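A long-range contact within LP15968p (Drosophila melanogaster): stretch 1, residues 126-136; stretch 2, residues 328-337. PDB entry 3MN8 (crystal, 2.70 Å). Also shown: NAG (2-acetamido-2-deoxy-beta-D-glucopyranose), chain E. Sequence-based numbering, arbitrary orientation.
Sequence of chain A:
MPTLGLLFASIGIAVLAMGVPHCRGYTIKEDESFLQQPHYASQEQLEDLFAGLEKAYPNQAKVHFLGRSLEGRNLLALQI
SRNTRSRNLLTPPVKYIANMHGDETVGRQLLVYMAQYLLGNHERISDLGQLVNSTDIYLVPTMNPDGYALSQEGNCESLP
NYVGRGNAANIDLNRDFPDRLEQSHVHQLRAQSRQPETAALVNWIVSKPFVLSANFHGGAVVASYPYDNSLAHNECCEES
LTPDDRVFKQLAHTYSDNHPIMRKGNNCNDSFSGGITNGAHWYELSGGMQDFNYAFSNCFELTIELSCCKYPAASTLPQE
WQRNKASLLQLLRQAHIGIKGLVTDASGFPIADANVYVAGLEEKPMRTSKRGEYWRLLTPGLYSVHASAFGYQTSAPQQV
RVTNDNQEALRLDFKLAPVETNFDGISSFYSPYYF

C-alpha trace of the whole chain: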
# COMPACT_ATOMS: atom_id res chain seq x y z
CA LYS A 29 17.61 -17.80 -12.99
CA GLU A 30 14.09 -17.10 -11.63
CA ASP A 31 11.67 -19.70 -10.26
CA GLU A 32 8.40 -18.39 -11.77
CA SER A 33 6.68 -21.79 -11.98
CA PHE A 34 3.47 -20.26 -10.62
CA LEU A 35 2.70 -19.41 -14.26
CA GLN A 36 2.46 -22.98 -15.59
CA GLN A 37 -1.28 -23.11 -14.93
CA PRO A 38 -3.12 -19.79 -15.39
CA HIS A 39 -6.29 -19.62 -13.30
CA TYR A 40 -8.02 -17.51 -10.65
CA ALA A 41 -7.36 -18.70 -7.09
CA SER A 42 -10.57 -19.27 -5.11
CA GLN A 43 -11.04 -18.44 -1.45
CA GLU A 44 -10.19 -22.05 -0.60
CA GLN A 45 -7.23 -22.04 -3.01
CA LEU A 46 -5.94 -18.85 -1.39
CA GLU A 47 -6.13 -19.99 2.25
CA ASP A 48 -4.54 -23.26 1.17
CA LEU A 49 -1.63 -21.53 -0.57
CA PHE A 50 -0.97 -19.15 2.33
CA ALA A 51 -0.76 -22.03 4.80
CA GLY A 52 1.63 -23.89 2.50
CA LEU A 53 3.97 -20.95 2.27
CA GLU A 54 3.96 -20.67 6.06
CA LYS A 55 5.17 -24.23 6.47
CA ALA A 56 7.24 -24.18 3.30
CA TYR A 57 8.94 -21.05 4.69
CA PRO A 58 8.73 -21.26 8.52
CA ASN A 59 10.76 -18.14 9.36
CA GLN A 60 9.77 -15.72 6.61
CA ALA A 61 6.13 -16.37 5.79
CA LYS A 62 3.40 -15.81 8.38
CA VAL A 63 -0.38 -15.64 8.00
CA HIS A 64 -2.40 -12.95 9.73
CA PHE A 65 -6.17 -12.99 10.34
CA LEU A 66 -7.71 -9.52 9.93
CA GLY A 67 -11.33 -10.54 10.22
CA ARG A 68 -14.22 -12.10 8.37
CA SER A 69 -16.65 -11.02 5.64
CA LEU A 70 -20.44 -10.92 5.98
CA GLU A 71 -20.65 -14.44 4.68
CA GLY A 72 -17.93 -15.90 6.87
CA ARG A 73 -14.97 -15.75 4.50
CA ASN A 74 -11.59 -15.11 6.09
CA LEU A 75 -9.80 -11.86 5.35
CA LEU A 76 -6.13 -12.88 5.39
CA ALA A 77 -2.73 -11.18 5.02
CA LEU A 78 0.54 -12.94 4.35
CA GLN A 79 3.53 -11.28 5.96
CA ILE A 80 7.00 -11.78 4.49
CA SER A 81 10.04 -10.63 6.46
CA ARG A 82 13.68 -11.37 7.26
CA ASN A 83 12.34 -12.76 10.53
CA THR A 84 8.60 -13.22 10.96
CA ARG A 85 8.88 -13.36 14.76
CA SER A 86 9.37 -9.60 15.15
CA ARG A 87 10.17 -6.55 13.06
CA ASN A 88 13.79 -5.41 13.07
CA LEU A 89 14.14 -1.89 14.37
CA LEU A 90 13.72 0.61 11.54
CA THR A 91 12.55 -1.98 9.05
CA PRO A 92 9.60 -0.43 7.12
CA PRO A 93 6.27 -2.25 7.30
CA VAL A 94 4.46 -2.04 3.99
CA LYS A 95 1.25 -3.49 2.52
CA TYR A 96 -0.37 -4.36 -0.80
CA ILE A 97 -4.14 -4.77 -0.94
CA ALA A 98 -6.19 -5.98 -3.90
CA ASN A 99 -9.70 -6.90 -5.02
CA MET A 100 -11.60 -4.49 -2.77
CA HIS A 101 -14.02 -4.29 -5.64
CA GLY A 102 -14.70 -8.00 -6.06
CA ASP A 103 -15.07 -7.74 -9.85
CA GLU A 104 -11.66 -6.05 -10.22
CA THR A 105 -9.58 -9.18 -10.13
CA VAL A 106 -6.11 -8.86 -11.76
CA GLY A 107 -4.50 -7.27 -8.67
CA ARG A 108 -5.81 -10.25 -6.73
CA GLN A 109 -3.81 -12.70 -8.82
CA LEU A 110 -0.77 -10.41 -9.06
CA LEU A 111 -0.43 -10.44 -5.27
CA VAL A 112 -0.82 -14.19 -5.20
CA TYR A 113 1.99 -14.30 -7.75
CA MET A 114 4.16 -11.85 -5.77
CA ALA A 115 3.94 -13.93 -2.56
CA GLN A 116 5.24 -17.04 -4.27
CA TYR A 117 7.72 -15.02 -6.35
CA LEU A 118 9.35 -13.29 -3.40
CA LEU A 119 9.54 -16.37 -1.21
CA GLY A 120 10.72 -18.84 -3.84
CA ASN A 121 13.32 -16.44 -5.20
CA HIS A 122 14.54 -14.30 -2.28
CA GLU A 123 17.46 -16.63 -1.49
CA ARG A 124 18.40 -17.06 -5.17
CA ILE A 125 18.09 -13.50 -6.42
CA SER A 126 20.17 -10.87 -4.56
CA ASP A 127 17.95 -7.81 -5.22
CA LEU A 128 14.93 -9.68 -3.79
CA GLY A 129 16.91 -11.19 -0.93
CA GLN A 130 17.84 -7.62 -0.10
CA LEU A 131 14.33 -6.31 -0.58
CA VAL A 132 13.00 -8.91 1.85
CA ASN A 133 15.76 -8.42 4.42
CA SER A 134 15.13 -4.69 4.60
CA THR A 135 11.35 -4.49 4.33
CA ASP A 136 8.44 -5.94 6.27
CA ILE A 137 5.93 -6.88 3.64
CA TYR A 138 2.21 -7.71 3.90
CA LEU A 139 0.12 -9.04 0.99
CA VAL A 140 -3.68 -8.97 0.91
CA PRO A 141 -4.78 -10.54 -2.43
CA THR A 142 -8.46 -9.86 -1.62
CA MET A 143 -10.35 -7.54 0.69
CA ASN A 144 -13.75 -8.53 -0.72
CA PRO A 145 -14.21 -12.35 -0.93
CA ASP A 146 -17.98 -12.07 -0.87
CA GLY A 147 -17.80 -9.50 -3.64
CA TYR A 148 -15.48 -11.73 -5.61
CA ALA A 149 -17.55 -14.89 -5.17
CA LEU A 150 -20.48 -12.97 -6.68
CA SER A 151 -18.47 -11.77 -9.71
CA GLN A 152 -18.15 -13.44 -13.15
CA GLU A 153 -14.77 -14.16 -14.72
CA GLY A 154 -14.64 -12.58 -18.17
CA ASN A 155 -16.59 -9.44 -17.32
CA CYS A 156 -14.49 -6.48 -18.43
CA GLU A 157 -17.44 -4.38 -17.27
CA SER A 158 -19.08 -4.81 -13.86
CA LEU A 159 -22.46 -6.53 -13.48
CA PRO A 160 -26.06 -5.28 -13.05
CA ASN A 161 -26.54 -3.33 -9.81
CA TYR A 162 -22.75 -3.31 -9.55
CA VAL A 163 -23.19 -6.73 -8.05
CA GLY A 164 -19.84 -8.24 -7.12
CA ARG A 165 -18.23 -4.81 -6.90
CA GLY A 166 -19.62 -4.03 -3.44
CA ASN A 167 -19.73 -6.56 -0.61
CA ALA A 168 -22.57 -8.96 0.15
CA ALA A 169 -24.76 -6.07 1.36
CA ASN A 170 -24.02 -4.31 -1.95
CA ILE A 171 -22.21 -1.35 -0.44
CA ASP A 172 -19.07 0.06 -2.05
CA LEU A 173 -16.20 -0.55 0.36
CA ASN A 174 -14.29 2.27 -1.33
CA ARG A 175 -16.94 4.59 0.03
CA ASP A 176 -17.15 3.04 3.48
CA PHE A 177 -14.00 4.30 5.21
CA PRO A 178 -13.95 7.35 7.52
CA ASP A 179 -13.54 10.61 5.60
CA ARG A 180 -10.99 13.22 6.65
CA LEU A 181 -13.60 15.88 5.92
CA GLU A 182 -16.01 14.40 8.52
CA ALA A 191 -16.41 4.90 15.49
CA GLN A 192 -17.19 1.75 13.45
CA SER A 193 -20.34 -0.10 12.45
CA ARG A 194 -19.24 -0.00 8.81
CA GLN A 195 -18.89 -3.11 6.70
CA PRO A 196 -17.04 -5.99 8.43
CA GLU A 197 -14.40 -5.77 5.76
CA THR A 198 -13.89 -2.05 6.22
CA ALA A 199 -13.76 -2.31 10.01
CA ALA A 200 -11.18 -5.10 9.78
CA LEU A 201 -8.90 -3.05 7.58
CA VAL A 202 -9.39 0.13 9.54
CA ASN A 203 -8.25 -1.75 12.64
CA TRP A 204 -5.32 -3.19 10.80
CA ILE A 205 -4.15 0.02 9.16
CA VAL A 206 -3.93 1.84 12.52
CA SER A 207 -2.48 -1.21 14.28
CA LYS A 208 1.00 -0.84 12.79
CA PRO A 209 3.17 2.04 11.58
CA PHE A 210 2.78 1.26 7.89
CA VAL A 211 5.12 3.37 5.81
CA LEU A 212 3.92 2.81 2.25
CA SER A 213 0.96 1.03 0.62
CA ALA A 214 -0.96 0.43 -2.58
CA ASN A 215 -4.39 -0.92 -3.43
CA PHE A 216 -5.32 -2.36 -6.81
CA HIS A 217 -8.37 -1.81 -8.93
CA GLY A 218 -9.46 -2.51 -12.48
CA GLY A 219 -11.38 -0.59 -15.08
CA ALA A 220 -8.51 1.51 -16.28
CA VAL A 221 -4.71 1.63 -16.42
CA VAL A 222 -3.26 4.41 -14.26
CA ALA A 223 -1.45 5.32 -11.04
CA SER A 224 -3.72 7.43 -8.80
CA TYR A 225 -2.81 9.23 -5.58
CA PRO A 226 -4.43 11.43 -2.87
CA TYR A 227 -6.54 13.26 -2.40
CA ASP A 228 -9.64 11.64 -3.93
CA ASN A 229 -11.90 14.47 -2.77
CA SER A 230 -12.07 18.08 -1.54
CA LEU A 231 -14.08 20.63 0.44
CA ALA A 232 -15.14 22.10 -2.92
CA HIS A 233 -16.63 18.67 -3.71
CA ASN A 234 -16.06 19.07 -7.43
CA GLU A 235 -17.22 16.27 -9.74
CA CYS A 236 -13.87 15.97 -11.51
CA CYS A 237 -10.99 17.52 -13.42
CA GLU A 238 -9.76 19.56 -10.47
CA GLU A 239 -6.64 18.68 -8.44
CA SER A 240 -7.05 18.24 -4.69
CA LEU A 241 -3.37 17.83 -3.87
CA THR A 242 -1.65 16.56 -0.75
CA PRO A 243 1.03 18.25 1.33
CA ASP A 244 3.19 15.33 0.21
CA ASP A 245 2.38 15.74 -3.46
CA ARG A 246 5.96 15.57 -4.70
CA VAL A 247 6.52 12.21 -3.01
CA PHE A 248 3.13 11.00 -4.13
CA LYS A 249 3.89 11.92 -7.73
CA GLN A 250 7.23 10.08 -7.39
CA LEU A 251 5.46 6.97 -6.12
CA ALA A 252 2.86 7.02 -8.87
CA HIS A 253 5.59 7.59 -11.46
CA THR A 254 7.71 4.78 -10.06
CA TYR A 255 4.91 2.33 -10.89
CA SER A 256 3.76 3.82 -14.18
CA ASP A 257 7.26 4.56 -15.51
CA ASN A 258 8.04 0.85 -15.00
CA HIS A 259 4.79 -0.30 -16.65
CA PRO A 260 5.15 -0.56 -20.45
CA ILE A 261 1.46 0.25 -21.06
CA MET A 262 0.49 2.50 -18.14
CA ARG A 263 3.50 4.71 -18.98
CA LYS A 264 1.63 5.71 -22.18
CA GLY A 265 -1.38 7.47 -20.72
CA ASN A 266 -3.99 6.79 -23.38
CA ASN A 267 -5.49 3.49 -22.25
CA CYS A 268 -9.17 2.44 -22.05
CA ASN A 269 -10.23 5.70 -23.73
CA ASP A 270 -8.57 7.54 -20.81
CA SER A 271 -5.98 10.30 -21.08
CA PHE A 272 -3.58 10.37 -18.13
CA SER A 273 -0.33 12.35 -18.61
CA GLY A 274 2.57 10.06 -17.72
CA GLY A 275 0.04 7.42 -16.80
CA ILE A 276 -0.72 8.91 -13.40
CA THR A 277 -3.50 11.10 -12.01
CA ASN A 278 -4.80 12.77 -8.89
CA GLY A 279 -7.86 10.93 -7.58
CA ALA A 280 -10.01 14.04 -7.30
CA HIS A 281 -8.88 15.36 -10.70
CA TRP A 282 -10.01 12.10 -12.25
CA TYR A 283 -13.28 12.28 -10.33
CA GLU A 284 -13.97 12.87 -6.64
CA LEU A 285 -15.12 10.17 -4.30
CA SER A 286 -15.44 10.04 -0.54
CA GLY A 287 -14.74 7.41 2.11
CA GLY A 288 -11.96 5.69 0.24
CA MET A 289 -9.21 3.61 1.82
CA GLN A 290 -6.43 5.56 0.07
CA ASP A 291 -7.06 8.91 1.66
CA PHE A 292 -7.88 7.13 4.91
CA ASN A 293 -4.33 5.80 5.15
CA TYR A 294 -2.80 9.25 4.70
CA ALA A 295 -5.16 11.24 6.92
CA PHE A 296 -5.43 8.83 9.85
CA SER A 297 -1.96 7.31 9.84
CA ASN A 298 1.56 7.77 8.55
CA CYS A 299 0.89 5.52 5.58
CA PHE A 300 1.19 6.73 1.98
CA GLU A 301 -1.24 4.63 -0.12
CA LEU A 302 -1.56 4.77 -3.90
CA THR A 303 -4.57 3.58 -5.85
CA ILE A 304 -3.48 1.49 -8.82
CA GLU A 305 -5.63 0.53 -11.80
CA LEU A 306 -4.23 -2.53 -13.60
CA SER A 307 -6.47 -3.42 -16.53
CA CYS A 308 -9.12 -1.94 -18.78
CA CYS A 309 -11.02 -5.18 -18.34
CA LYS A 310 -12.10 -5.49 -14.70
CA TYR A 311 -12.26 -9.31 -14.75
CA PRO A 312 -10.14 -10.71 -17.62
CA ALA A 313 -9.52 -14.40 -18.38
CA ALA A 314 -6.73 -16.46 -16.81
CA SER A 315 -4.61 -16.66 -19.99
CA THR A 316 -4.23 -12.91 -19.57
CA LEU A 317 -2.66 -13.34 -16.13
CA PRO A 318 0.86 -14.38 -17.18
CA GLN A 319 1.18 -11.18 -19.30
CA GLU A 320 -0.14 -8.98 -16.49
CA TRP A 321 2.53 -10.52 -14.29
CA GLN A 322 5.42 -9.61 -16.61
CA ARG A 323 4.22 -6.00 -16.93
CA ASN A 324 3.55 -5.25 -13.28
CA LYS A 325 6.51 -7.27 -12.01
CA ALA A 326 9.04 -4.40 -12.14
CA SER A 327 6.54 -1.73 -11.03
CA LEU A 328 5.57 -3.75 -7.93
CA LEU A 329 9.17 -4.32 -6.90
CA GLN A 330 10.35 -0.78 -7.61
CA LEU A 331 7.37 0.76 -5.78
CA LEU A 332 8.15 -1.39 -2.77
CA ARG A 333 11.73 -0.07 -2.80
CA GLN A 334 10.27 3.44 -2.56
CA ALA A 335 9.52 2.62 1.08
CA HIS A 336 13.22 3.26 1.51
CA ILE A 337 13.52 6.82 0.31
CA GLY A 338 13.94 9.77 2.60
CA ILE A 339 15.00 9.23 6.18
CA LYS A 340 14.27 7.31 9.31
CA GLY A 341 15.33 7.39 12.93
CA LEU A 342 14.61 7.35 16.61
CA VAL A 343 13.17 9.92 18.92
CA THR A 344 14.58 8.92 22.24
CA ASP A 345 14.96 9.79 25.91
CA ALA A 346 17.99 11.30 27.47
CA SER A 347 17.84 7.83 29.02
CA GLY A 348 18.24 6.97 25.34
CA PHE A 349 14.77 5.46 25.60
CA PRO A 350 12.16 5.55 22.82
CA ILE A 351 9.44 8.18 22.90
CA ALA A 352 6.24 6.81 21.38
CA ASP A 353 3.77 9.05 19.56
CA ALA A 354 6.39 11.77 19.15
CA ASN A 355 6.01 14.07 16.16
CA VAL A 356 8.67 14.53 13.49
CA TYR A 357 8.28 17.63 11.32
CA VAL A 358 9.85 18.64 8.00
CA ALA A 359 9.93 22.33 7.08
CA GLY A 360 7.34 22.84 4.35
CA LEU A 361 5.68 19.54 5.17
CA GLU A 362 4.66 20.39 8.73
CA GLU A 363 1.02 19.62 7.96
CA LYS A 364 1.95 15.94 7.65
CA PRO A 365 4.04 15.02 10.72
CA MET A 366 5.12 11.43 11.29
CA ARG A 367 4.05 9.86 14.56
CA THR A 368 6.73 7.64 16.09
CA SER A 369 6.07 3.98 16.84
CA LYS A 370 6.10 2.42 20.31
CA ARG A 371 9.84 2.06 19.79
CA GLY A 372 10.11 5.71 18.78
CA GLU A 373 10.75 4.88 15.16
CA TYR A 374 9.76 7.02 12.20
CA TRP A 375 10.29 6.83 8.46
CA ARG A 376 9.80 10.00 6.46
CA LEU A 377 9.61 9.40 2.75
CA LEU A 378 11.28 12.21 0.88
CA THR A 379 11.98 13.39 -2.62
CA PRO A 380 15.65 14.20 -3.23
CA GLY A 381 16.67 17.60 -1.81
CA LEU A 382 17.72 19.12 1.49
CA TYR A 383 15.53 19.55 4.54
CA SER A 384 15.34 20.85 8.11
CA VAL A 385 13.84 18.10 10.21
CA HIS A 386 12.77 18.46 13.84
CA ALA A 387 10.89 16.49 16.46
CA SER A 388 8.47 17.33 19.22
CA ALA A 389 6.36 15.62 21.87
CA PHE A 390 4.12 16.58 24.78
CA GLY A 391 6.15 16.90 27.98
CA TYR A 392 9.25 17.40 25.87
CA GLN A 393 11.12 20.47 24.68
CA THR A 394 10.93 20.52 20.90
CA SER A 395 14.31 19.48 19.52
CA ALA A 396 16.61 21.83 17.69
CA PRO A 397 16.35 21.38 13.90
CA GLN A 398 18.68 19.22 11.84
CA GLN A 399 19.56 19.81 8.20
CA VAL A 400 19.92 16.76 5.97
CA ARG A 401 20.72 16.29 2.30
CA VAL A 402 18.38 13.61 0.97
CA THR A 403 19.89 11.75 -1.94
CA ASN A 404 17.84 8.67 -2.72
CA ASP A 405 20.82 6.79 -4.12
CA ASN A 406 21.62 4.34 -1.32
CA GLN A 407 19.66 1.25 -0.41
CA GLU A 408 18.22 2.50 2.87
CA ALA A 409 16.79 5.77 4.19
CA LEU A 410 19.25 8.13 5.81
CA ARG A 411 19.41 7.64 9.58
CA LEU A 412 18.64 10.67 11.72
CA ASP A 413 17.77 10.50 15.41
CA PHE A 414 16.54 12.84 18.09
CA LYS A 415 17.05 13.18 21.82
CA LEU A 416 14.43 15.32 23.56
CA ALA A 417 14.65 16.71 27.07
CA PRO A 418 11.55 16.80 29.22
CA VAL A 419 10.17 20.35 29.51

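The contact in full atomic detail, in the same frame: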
# COMPACT_ATOMS: atom_id res chain seq x y z
N SER A 126 19.63 -11.85 -5.51
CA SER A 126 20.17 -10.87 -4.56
C SER A 126 19.26 -9.66 -4.29
O SER A 126 18.88 -9.41 -3.15
CB SER A 126 21.56 -10.39 -5.01
OG SER A 126 22.35 -9.99 -3.91
N ASP A 127 18.91 -8.92 -5.34
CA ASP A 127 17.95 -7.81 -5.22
C ASP A 127 16.79 -8.14 -4.27
O ASP A 127 16.56 -7.43 -3.29
CB ASP A 127 17.38 -7.45 -6.60
CG ASP A 127 18.30 -6.53 -7.39
OD1 ASP A 127 18.93 -5.65 -6.78
OD2 ASP A 127 18.36 -6.69 -8.63
N LEU A 128 16.07 -9.22 -4.59
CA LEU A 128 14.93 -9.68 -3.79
C LEU A 128 15.33 -10.04 -2.36
O LEU A 128 14.70 -9.61 -1.39
CB LEU A 128 14.29 -10.90 -4.46
CG LEU A 128 13.77 -10.74 -5.89
CD1 LEU A 128 13.24 -12.07 -6.45
CD2 LEU A 128 12.70 -9.67 -5.95
N GLY A 129 16.39 -10.84 -2.23
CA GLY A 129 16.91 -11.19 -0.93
C GLY A 129 17.09 -9.93 -0.11
O GLY A 129 16.83 -9.91 1.10
N GLN A 130 17.52 -8.86 -0.78
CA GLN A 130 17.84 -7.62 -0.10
C GLN A 130 16.57 -6.84 0.18
O GLN A 130 16.43 -6.20 1.22
CB GLN A 130 18.81 -6.78 -0.93
CG GLN A 130 19.71 -5.87 -0.08
CD GLN A 130 19.00 -4.61 0.36
OE1 GLN A 130 17.97 -4.25 -0.20
NE2 GLN A 130 19.54 -3.93 1.37
N LEU A 131 15.65 -6.90 -0.77
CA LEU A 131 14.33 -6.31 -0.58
C LEU A 131 13.67 -6.88 0.68
O LEU A 131 13.19 -6.16 1.54
CB LEU A 131 13.45 -6.58 -1.79
CG LEU A 131 12.03 -6.02 -1.69
CD1 LEU A 131 12.09 -4.51 -1.68
CD2 LEU A 131 11.17 -6.55 -2.83
N VAL A 132 13.66 -8.20 0.76
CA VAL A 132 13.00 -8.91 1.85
C VAL A 132 13.66 -8.67 3.21
O VAL A 132 12.97 -8.50 4.22
CB VAL A 132 12.94 -10.43 1.59
CG1 VAL A 132 12.41 -11.16 2.80
CG2 VAL A 132 12.07 -10.72 0.38
N ASN A 133 14.99 -8.67 3.21
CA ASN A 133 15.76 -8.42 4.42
C ASN A 133 15.45 -7.06 5.04
O ASN A 133 15.45 -6.90 6.26
CB ASN A 133 17.26 -8.52 4.10
CG ASN A 133 17.77 -9.94 4.14
OD1 ASN A 133 17.00 -10.89 4.22
ND2 ASN A 133 19.09 -10.08 4.07
N SER A 134 15.17 -6.08 4.18
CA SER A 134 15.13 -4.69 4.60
C SER A 134 13.73 -4.14 4.73
O SER A 134 13.54 -3.01 5.19
CB SER A 134 15.91 -3.82 3.61
OG SER A 134 15.46 -4.05 2.29
N THR A 135 12.74 -4.93 4.32
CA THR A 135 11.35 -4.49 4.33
C THR A 135 10.44 -5.53 4.93
O THR A 135 10.62 -6.73 4.72
CB THR A 135 10.83 -4.18 2.92
OG1 THR A 135 11.90 -3.68 2.09
CG2 THR A 135 9.71 -3.15 2.99
N ASP A 136 9.45 -5.06 5.68
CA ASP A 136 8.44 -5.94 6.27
C ASP A 136 7.18 -5.87 5.43
O ASP A 136 6.45 -4.87 5.44
CB ASP A 136 8.13 -5.49 7.69
CG ASP A 136 8.13 -6.62 8.66
OD1 ASP A 136 9.17 -7.28 8.83
OD2 ASP A 136 7.07 -6.85 9.29
N LEU A 328 5.93 -3.33 -9.28
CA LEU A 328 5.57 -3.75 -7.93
C LEU A 328 6.81 -3.86 -7.04
O LEU A 328 6.77 -3.56 -5.85
CB LEU A 328 4.82 -5.10 -7.97
CG LEU A 328 3.39 -5.19 -8.54
CD1 LEU A 328 3.14 -6.57 -9.10
CD2 LEU A 328 2.34 -4.83 -7.50
N LEU A 329 7.91 -4.27 -7.64
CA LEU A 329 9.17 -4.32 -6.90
C LEU A 329 9.70 -2.91 -6.65
O LEU A 329 10.01 -2.54 -5.51
CB LEU A 329 10.20 -5.13 -7.68
CG LEU A 329 10.19 -6.66 -7.52
CD1 LEU A 329 9.10 -7.14 -6.55
CD2 LEU A 329 10.09 -7.34 -8.90
N GLN A 330 9.80 -2.12 -7.71
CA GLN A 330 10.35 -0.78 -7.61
C GLN A 330 9.55 0.12 -6.67
O GLN A 330 10.12 0.93 -5.95
CB GLN A 330 10.47 -0.15 -9.00
CG GLN A 330 11.53 -0.80 -9.85
CD GLN A 330 12.88 -0.80 -9.15
OE1 GLN A 330 13.51 0.24 -9.00
NE2 GLN A 330 13.32 -1.98 -8.73
N LEU A 331 8.23 -0.02 -6.68
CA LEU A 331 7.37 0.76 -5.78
C LEU A 331 7.71 0.37 -4.35
O LEU A 331 7.88 1.22 -3.49
CB LEU A 331 5.90 0.49 -6.06
CG LEU A 331 4.87 1.34 -5.29
CD1 LEU A 331 3.47 1.01 -5.76
CD2 LEU A 331 4.96 1.11 -3.80
N LEU A 332 7.83 -0.93 -4.11
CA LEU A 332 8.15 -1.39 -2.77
C LEU A 332 9.43 -0.73 -2.30
O LEU A 332 9.49 -0.25 -1.18
CB LEU A 332 8.26 -2.91 -2.71
CG LEU A 332 6.90 -3.61 -2.80
CD1 LEU A 332 7.03 -5.11 -2.99
CD2 LEU A 332 6.04 -3.30 -1.59
N ARG A 333 10.43 -0.66 -3.17
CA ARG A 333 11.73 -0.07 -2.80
C ARG A 333 11.65 1.43 -2.53
O ARG A 333 12.58 2.02 -1.98
CB ARG A 333 12.80 -0.38 -3.85
CG ARG A 333 12.85 -1.86 -4.20
CD ARG A 333 14.19 -2.32 -4.75
NE ARG A 333 15.17 -2.53 -3.70
CZ ARG A 333 15.81 -3.67 -3.42
NH1 ARG A 333 16.67 -3.66 -2.42
NH2 ARG A 333 15.61 -4.79 -4.10
N GLN A 334 10.52 2.04 -2.88
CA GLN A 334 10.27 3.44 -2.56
C GLN A 334 9.98 3.63 -1.06
O GLN A 334 10.05 4.74 -0.53
CB GLN A 334 9.11 3.97 -3.40
CG GLN A 334 9.46 4.26 -4.86
CD GLN A 334 10.36 5.48 -5.01
OE1 GLN A 334 9.96 6.61 -4.73
NE2 GLN A 334 11.59 5.25 -5.45
N ALA A 335 9.66 2.54 -0.36
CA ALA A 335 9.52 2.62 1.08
C ALA A 335 10.88 2.85 1.74
O ALA A 335 11.01 2.82 2.96
CB ALA A 335 8.86 1.37 1.63
N HIS A 336 11.90 3.08 0.93
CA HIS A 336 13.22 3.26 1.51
C HIS A 336 13.80 4.63 1.30
O HIS A 336 14.86 4.95 1.84
CB HIS A 336 14.17 2.19 1.00
CG HIS A 336 13.76 0.81 1.42
ND1 HIS A 336 13.91 0.35 2.71
CD2 HIS A 336 13.17 -0.19 0.72
CE1 HIS A 336 13.46 -0.89 2.78
NE2 HIS A 336 13.00 -1.24 1.59
N ILE A 337 13.08 5.45 0.54
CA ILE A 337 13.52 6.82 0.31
C ILE A 337 13.39 7.66 1.55
O ILE A 337 12.74 7.27 2.54
CB ILE A 337 12.75 7.50 -0.84
CG1 ILE A 337 11.27 7.66 -0.46
CG2 ILE A 337 12.92 6.71 -2.14
CD1 ILE A 337 10.43 8.20 -1.59
C1 NAG E . 19.37 -11.47 3.83
C2 NAG E . 20.81 -11.12 3.42
C3 NAG E . 21.74 -12.32 3.44
C4 NAG E . 21.51 -13.18 4.69
C5 NAG E . 20.02 -13.43 4.88
C6 NAG E . 19.78 -14.21 6.16
C7 NAG E . 20.57 -10.96 0.93
C8 NAG E . 19.69 -12.18 0.82
N2 NAG E . 20.84 -10.44 2.13
O3 NAG E . 23.08 -11.86 3.40
O4 NAG E . 22.19 -14.41 4.58
O5 NAG E . 19.35 -12.21 5.01
O6 NAG E . 19.96 -13.31 7.24
O7 NAG E . 21.02 -10.45 -0.09

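The most unusual feature here is an arginine that reaches across to a helix and binds its backbone rather than an acid. Arg-333 NH2 donates to Asp-127 O at 2.9 Å with a nearly straight N-H...O angle of 163°, although that carbonyl also accepts the helical bond from Leu-131 N (2.7 Å). The carboxylate of Asp-127 contributes only charge: its OD1 lies 4.4 Å from Arg-333 NH2, well out of the guanidinium plane. Gln-130 OE1 also sits near that plane, 2.6 Å from Arg-333 NH1, while Leu-131 CB covers one face at 3.6 Å from NH2. Polar atoms at the edge and carbon over a face suit a planar cation.

The helix axes approach no closer than 11.2 Å, at 40°, so long side chains must span the gap. Leucines supply the apolar part: Leu-128 CD2 meets Leu-329 CG at 4.2 Å, and Leu-131 reaches Leu-329 and Leu-332.

Farther along, His-336 NE2 donates to Thr-135 OG1 (2.7 Å), whose hydroxyl in turn donates to Leu-131 O (2.8 Å), a relay that ties the imidazole to the helix backbone. Ser-134 O lies at the same ring's edge, 3.2 Å from His-336 CE1. The glycan on Asn-133 ND2 stays outside the contact.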